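Side-chain contacts in erythromycin dehydratase (Saccharopolyspora erythraea, PDB 3EL6), which probably removes water from a beta-hydroxyacyl intermediate during assembly of the erythromycin polyketide, as the dehydratase domain of a modular synthase: residues 235-240 with 295-300; 271-274 with 278-281; 202-207 with 211-216. All coordinates share one frame; numbering follows the deposited sequence.

Interaction 1 (235-240 with 295-300); sequences QTLSLG and DSLVVR
Leu-237 reaches from the turn after helix 227-235 to strand 290-299, and one methyl, CD2, does nearly all the touching. It lies 3.8 Å from CD1 of Leu-297 and 3.9 Å from CG1 of Val-299, two residues whose CB atoms both point toward the turn. The same CD2 sits 3.7 Å from the carbonyl O of Leu-297, so the methyl rests over the backbone between the two side chains. The other branch, CD1 of Leu-237, is 4.2 Å from CD1 of Leu-297. With CG of Leu-297 anti to its backbone N (chi1 -153°), its CD1 is carried up to meet Leu-237. The side chains meet by apolar packing alone, and the contact is small, burying 128 Å²; the nearest CA atoms, those of Leu-237 and Leu-297, stay 8.7 Å apart. All three touching residues are buried; Met-279, Leu-281 and Leu-242 also pack on Leu-237. Toward solvent the strand turns to other partners: exposed Arg-300 makes a cation-pi contact with Phe-252, and Val-298, pointing away from the turn, packs on the same residue of strand 251-259. Within the turn, Gln-235 O accepts from both N and OG of Ser-238. The turn that ends the hotdog helix thus packs on the sheet around that helix, as in the hotdog fold, here probably the second of a double hotdog.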
loop_
_atom_site.group_PDB
_atom_site.type_symbol
_atom_site.label_atom_id
_atom_site.label_comp_id
_atom_site.label_asym_id
_atom_site.label_seq_id
_atom_site.Cartn_x
_atom_site.Cartn_y
_atom_site.Cartn_z
ATOM N N GLN A 235 -20.407 -1.795 26.015
ATOM C CA GLN A 235 -21.207 -2.632 26.938
ATOM C C GLN A 235 -22.313 -1.861 27.651
ATOM O O GLN A 235 -23.263 -2.474 28.095
ATOM C CB GLN A 235 -20.341 -3.356 27.961
ATOM C CG GLN A 235 -19.513 -4.527 27.426
ATOM C CD GLN A 235 -18.627 -5.056 28.551
ATOM O OE1 GLN A 235 -19.089 -5.136 29.688
ATOM N NE2 GLN A 235 -17.333 -5.324 28.261
ATOM N N THR A 236 -22.199 -0.539 27.732
ATOM C CA THR A 236 -23.231 0.205 28.426
ATOM C C THR A 236 -24.592 0.008 27.736
ATOM O O THR A 236 -25.652 0.214 28.362
ATOM C CB THR A 236 -22.906 1.676 28.581
ATOM O OG1 THR A 236 -22.843 2.279 27.282
ATOM C CG2 THR A 236 -21.519 1.886 29.297
ATOM N N LEU A 237 -24.590 -0.358 26.439
ATOM C CA LEU A 237 -25.857 -0.545 25.740
ATOM C C LEU A 237 -26.655 -1.697 26.334
ATOM O O LEU A 237 -27.889 -1.751 26.171
ATOM C CB LEU A 237 -25.658 -0.790 24.231
ATOM C CG LEU A 237 -25.616 0.520 23.387
ATOM C CD1 LEU A 237 -24.525 1.444 23.794
ATOM C CD2 LEU A 237 -25.523 0.232 21.833
ATOM N N SER A 238 -25.980 -2.627 27.007
ATOM C CA SER A 238 -26.677 -3.738 27.632
ATOM C C SER A 238 -27.472 -3.326 28.884
ATOM O O SER A 238 -28.333 -4.084 29.346
ATOM C CB SER A 238 -25.706 -4.877 27.972
ATOM O OG SER A 238 -24.938 -4.568 29.144
ATOM N N LEU A 239 -27.211 -2.136 29.408
ATOM C CA LEU A 239 -27.823 -1.686 30.666
ATOM C C LEU A 239 -29.127 -0.898 30.474
ATOM O O LEU A 239 -29.812 -0.571 31.453
ATOM C CB LEU A 239 -26.839 -0.818 31.449
ATOM C CG LEU A 239 -25.516 -1.495 31.839
ATOM C CD1 LEU A 239 -24.595 -0.506 32.555
ATOM C CD2 LEU A 239 -25.784 -2.737 32.690
ATOM N N GLY A 240 -29.442 -0.560 29.226
ATOM C CA GLY A 240 -30.574 0.317 28.935
ATOM C C GLY A 240 -31.740 -0.476 28.381
ATOM O O GLY A 240 -31.761 -1.715 28.470
ATOM N N ASP A 295 -21.916 9.115 17.471
ATOM C CA ASP A 295 -23.275 9.609 17.185
ATOM C C ASP A 295 -24.318 8.504 17.309
ATOM O O ASP A 295 -25.419 8.724 17.869
ATOM C CB ASP A 295 -23.356 10.241 15.790
ATOM C CG ASP A 295 -22.798 11.649 15.747
ATOM O OD1 ASP A 295 -22.281 12.180 16.770
ATOM O OD2 ASP A 295 -22.887 12.277 14.650
ATOM N N SER A 296 -24.020 7.316 16.793
ATOM C CA SER A 296 -24.823 6.131 17.093
ATOM C C SER A 296 -24.042 4.856 16.937
ATOM O O SER A 296 -23.268 4.701 15.971
ATOM C CB SER A 296 -26.102 5.996 16.233
ATOM O OG SER A 296 -25.805 6.278 14.899
ATOM N N LEU A 297 -24.259 3.958 17.905
ATOM C CA LEU A 297 -23.707 2.631 17.884
ATOM C C LEU A 297 -24.929 1.764 17.693
ATOM O O LEU A 297 -25.876 1.830 18.507
ATOM C CB LEU A 297 -23.136 2.303 19.271
ATOM C CG LEU A 297 -21.995 1.294 19.317
ATOM C CD1 LEU A 297 -21.913 0.549 20.642
ATOM C CD2 LEU A 297 -21.903 0.397 18.108
ATOM N N VAL A 298 -24.928 0.944 16.657
ATOM C CA VAL A 298 -26.107 0.143 16.312
ATOM C C VAL A 298 -25.821 -1.313 16.534
ATOM O O VAL A 298 -24.750 -1.829 16.149
ATOM C CB VAL A 298 -26.474 0.314 14.825
ATOM C CG1 VAL A 298 -27.781 -0.413 14.519
ATOM C CG2 VAL A 298 -26.577 1.747 14.497
ATOM N N VAL A 299 -26.788 -2.004 17.129
ATOM C CA VAL A 299 -26.657 -3.438 17.333
ATOM C C VAL A 299 -27.616 -4.184 16.407
ATOM O O VAL A 299 -28.651 -3.672 16.011
ATOM C CB VAL A 299 -26.889 -3.823 18.811
ATOM C CG1 VAL A 299 -25.882 -3.093 19.733
ATOM C CG2 VAL A 299 -28.326 -3.469 19.208
ATOM N N ARG A 300 -27.240 -5.397 16.026
ATOM C CA ARG A 300 -28.033 -6.177 15.089
ATOM C C ARG A 300 -27.815 -7.632 15.398
ATOM O O ARG A 300 -26.964 -7.924 16.237
ATOM C CB ARG A 300 -27.578 -5.868 13.669
ATOM C CG ARG A 300 -27.560 -7.041 12.696
ATOM C CD ARG A 300 -26.434 -6.810 11.691
ATOM N NE ARG A 300 -26.791 -7.011 10.281
ATOM C CZ ARG A 300 -27.576 -6.203 9.561
ATOM N NH1 ARG A 300 -27.800 -6.478 8.277
ATOM N NH2 ARG A 300 -28.157 -5.138 10.120
#

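Interaction 2 (271-274 with 278-281); sequences ATPA and AMAL
Thr-272 and Ala-280 form the antiparallel hydrogen-bonded pair at the middle of this contact, and backbone bonds account for most of its polar part. Thr-272 N donates to Ala-280 O at 2.9 Å, and Ala-280 N returns a shorter bond of 2.7 Å to Thr-272 O, lying in the carbonyl plane. Pro-273 follows, and then Ala-274 N donates to Ala-278 O at 2.9 Å, but from 44° above the carbonyl plane and so not on a lone pair, as the chain leaves regular pairing. A CA-H...O contact from Ala-271 to Ala-280 O supplements these bonds.

One apolar group lies on the face carrying Ala-271 and Leu-281. CB of Ala-271 meets CD2 of Leu-281 at 3.6 Å and CE of Met-279 at 3.7 Å. The methionine arrives there because its chain bends at the last torsion (chi3 76°), bringing CE over to the neighbouring strand 266-273, beside Ala-271 O and near CD of Pro-273. Thr-236 and Leu-237 of the turn after helix 227-235 pack against this same group. Apart from it, CB of Ala-274 lies against strand 278-284, 4.4 Å from CB of Ala-280.

Water and hydroxyl belong to the other face. OG1 of Thr-272, set between its own N and carbonyl carbon, is 3.6 Å from CB of Ala-280. A water stands 2.8 Å from this OG1 and also gives a weak bond to Ala-280 O.

Antiparallel pairing up to a three-residue connection, with the short strand segments 140° apart in direction, is that of a twisted beta hairpin, here within the sheet of a hotdog fold.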
loop_
_atom_site.group_PDB
_atom_site.type_symbol
_atom_site.label_atom_id
_atom_site.label_comp_id
_atom_site.label_asym_id
_atom_site.label_seq_id
_atom_site.Cartn_x
_atom_site.Cartn_y
_atom_site.Cartn_z
ATOM N N ALA A 271 -24.799 7.089 27.858
ATOM C CA ALA A 271 -25.369 6.460 26.669
ATOM C C ALA A 271 -26.810 6.943 26.568
ATOM O O ALA A 271 -27.573 6.847 27.533
ATOM C CB ALA A 271 -25.336 4.975 26.765
ATOM N N THR A 272 -27.176 7.477 25.406
ATOM C CA THR A 272 -28.542 7.980 25.192
ATOM C C THR A 272 -29.231 7.304 23.980
ATOM O O THR A 272 -28.583 6.995 22.976
ATOM C CB THR A 272 -28.524 9.538 25.114
ATOM O OG1 THR A 272 -27.564 9.960 24.145
ATOM C CG2 THR A 272 -27.996 10.121 26.383
ATOM N N PRO A 273 -30.548 7.042 24.065
ATOM C CA PRO A 273 -31.257 6.363 22.960
ATOM C C PRO A 273 -31.067 7.129 21.626
ATOM O O PRO A 273 -30.974 8.360 21.617
ATOM C CB PRO A 273 -32.744 6.429 23.407
ATOM C CG PRO A 273 -32.681 6.502 24.888
ATOM C CD PRO A 273 -31.478 7.407 25.162
ATOM N N ALA A 274 -30.924 6.398 20.534
ATOM C CA ALA A 274 -30.693 7.051 19.225
ATOM C C ALA A 274 -31.402 6.311 18.101
ATOM O O ALA A 274 -30.830 6.019 17.056
ATOM C CB ALA A 274 -29.216 7.188 18.924
ATOM N N ALA A 278 -30.182 1.461 18.544
ATOM C CA ALA A 278 -28.957 2.303 18.602
ATOM C C ALA A 278 -28.921 3.226 19.825
ATOM O O ALA A 278 -29.977 3.636 20.303
ATOM C CB ALA A 278 -28.840 3.139 17.314
ATOM N N MET A 279 -27.723 3.581 20.300
ATOM C CA MET A 279 -27.564 4.633 21.283
ATOM C C MET A 279 -26.394 5.487 20.916
ATOM O O MET A 279 -25.462 4.985 20.257
ATOM C CB MET A 279 -27.298 4.068 22.706
ATOM C CG MET A 279 -28.423 3.125 23.227
ATOM S SD MET A 279 -28.245 2.718 25.012
ATOM C CE MET A 279 -28.809 4.271 25.767
ATOM N N ALA A 280 -26.417 6.747 21.360
ATOM C CA ALA A 280 -25.318 7.700 21.188
ATOM C C ALA A 280 -24.454 7.605 22.421
ATOM O O ALA A 280 -24.955 7.319 23.491
ATOM C CB ALA A 280 -25.839 9.091 21.082
ATOM N N LEU A 281 -23.167 7.844 22.288
ATOM C CA LEU A 281 -22.307 7.726 23.451
ATOM C C LEU A 281 -21.514 8.979 23.644
ATOM O O LEU A 281 -20.968 9.561 22.699
ATOM C CB LEU A 281 -21.344 6.530 23.271
ATOM C CG LEU A 281 -21.935 5.136 23.241
ATOM C CD1 LEU A 281 -20.948 4.060 22.762
ATOM C CD2 LEU A 281 -22.396 4.755 24.693
HETATM O O HOH W 1 -24.964 10.341 25.196
#

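Interaction 3 (202-207 with 211-216); sequences AAWRKD and YAEVSI
A beta hairpin of strands 200-206 and 209-215 holds Trp-204 opposite Tyr-211, a hydrogen-bonded antiparallel pair. Trp-204 N donates to Tyr-211 O at 2.9 Å, and Tyr-211 N to Trp-204 O at 2.8 Å with an N-H...O angle of 168°. The next such pair is uneven: Glu-213 N donates to Ala-202 O at 2.9 Å, but the return from Ala-202 N to Glu-213 O is weak at 3.5 Å. Between them, CB of Ala-203 and CB of Ala-212 meet at 4.3 Å on the face turned to the hotdog helix and the turn after it, where Leu-239 packs on Ala-203.

Ala-202, Trp-204, Tyr-211 and Glu-213 point to the other face of this hotdog sheet. Trp-204 and Tyr-211 cross at about a right angle, CE3 of the indole lying 4.1 Å from CB of Tyr-211. Glu-213 runs extended beyond CG (chi2 174°), which takes its carboxylate out to the indole edge. There CH2 of Trp-204 meets OE2 of Glu-213 at 3.6 Å, the carboxylate plane turned 75° from the indole; OE2 also accepts from NE1 of Trp-169. The Tyr-211 ring presents its edge to Trp-204 O, and CB of Lys-206 lies 3.9 Å from CE2 of Tyr-211.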
loop_
_atom_site.group_PDB
_atom_site.type_symbol
_atom_site.label_atom_id
_atom_site.label_comp_id
_atom_site.label_asym_id
_atom_site.label_seq_id
_atom_site.Cartn_x
_atom_site.Cartn_y
_atom_site.Cartn_z
ATOM N N ALA A 202 -19.371 0.912 37.687
ATOM C CA ALA A 202 -20.587 1.455 38.357
ATOM C C ALA A 202 -21.550 1.945 37.287
ATOM O O ALA A 202 -21.097 2.296 36.183
ATOM C CB ALA A 202 -20.178 2.632 39.270
ATOM N N ALA A 203 -22.864 1.906 37.537
ATOM C CA ALA A 203 -23.781 2.398 36.525
ATOM C C ALA A 203 -25.053 2.943 37.199
ATOM O O ALA A 203 -25.417 2.522 38.325
ATOM C CB ALA A 203 -24.178 1.282 35.568
ATOM N N TRP A 204 -25.717 3.839 36.483
ATOM C CA TRP A 204 -26.946 4.514 36.974
ATOM C C TRP A 204 -27.835 4.750 35.765
ATOM O O TRP A 204 -27.326 4.791 34.634
ATOM C CB TRP A 204 -26.629 5.868 37.568
ATOM C CG TRP A 204 -25.728 5.865 38.783
ATOM C CD1 TRP A 204 -26.099 5.808 40.111
ATOM C CD2 TRP A 204 -24.287 5.991 38.772
ATOM N NE1 TRP A 204 -24.973 5.868 40.909
ATOM C CE2 TRP A 204 -23.853 5.985 40.122
ATOM C CE3 TRP A 204 -23.325 6.086 37.744
ATOM C CZ2 TRP A 204 -22.505 6.086 40.476
ATOM C CZ3 TRP A 204 -21.968 6.182 38.101
ATOM C CH2 TRP A 204 -21.582 6.188 39.458
ATOM N N ARG A 205 -29.135 4.963 35.982
ATOM C CA ARG A 205 -30.063 5.135 34.884
ATOM C C ARG A 205 -30.978 6.271 35.227
ATOM O O ARG A 205 -31.282 6.486 36.400
ATOM C CB ARG A 205 -30.872 3.865 34.721
ATOM C CG ARG A 205 -31.833 3.881 33.569
ATOM C CD ARG A 205 -32.053 2.468 33.034
ATOM N NE ARG A 205 -33.110 2.463 32.025
ATOM C CZ ARG A 205 -33.641 1.357 31.516
ATOM N NH1 ARG A 205 -33.195 0.174 31.920
ATOM N NH2 ARG A 205 -34.615 1.435 30.607
ATOM N N LYS A 206 -31.371 7.026 34.219
ATOM C CA LYS A 206 -32.374 8.074 34.351
ATOM C C LYS A 206 -33.196 8.048 33.052
ATOM O O LYS A 206 -32.634 8.222 31.974
ATOM C CB LYS A 206 -31.714 9.425 34.515
ATOM C CG LYS A 206 -32.747 10.513 34.811
ATOM C CD LYS A 206 -32.271 11.863 34.363
ATOM C CE LYS A 206 -31.097 12.332 35.184
ATOM N NZ LYS A 206 -30.639 13.651 34.644
ATOM N N ASP A 207 -34.500 7.776 33.133
ATOM C CA ASP A 207 -35.280 7.583 31.907
ATOM C C ASP A 207 -34.653 6.407 31.153
ATOM O O ASP A 207 -34.442 5.304 31.707
ATOM C CB ASP A 207 -35.188 8.838 31.019
ATOM C CG ASP A 207 -35.365 10.148 31.813
ATOM O OD1 ASP A 207 -36.411 10.280 32.515
ATOM O OD2 ASP A 207 -34.468 11.047 31.736
ATOM N N TYR A 211 -25.620 5.927 32.680
ATOM C CA TYR A 211 -24.401 6.618 33.018
ATOM C C TYR A 211 -23.494 5.495 33.552
ATOM O O TYR A 211 -23.997 4.641 34.308
ATOM C CB TYR A 211 -24.664 7.621 34.142
ATOM C CG TYR A 211 -25.693 8.630 33.700
ATOM C CD1 TYR A 211 -25.303 9.856 33.190
ATOM C CD2 TYR A 211 -27.033 8.282 33.678
ATOM C CE1 TYR A 211 -26.272 10.772 32.710
ATOM C CE2 TYR A 211 -28.006 9.182 33.191
ATOM C CZ TYR A 211 -27.614 10.398 32.727
ATOM O OH TYR A 211 -28.592 11.252 32.249
ATOM N N ALA A 212 -22.207 5.461 33.204
ATOM C CA ALA A 212 -21.405 4.319 33.752
ATOM C C ALA A 212 -19.987 4.809 33.989
ATOM O O ALA A 212 -19.535 5.713 33.317
ATOM C CB ALA A 212 -21.418 3.117 32.785
ATOM N N GLU A 213 -19.274 4.219 34.963
ATOM C CA GLU A 213 -17.851 4.432 35.126
ATOM C C GLU A 213 -17.237 3.160 34.547
ATOM O O GLU A 213 -17.646 2.058 34.912
ATOM C CB GLU A 213 -17.514 4.521 36.619
ATOM C CG GLU A 213 -17.923 5.907 37.203
ATOM C CD GLU A 213 -17.734 6.003 38.701
ATOM O OE1 GLU A 213 -17.281 4.999 39.346
ATOM O OE2 GLU A 213 -18.062 7.095 39.227
ATOM N N VAL A 214 -16.237 3.322 33.676
ATOM C CA VAL A 214 -15.686 2.184 32.949
ATOM C C VAL A 214 -14.168 2.365 33.021
ATOM O O VAL A 214 -13.673 3.437 32.768
ATOM C CB VAL A 214 -16.163 2.205 31.506
ATOM C CG1 VAL A 214 -15.491 1.080 30.795
ATOM C CG2 VAL A 214 -17.697 2.044 31.420
ATOM N N SER A 215 -13.405 1.325 33.375
ATOM C CA SER A 215 -11.950 1.484 33.495
ATOM C C SER A 215 -11.294 0.096 33.404
ATOM O O SER A 215 -11.934 -0.920 33.671
ATOM C CB SER A 215 -11.490 2.154 34.806
ATOM O OG SER A 215 -11.939 1.369 35.932
ATOM N N ILE A 216 -10.045 0.100 32.946
ATOM C CA ILE A 216 -9.246 -1.087 32.843
ATOM C C ILE A 216 -7.905 -0.738 33.465
ATOM O O ILE A 216 -7.603 0.411 33.758
ATOM C CB ILE A 216 -9.043 -1.517 31.353
ATOM C CG1 ILE A 216 -8.364 -0.392 30.558
ATOM C CG2 ILE A 216 -10.394 -1.928 30.743
ATOM C CD1 ILE A 216 -7.859 -0.898 29.177
#

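Overall arrangement
Following the chain from the N terminus, interaction 3 comes first and closes the short hairpin between strands 200-206 and 209-215. Helix 227-235 follows, and its C-terminal turn opens interaction 1, a loop that shuts only at strand 290-299. Interaction 2, the hairpin of strands 266-273 and 278-284, is nested within that loop; interaction 3 stands in series with both. Strand 278-284 neighbours strand 290-299, and Leu-297 N lies 2.8 Å from Met-279 O in a probable hydrogen bond joining interactions 1 and 2. Interactions 2 and 3 do not touch, although strands 266-273 and 209-215 are adjacent. The turn at 235-240 bridges them, Thr-236 packing on both Leu-281 and Ala-212.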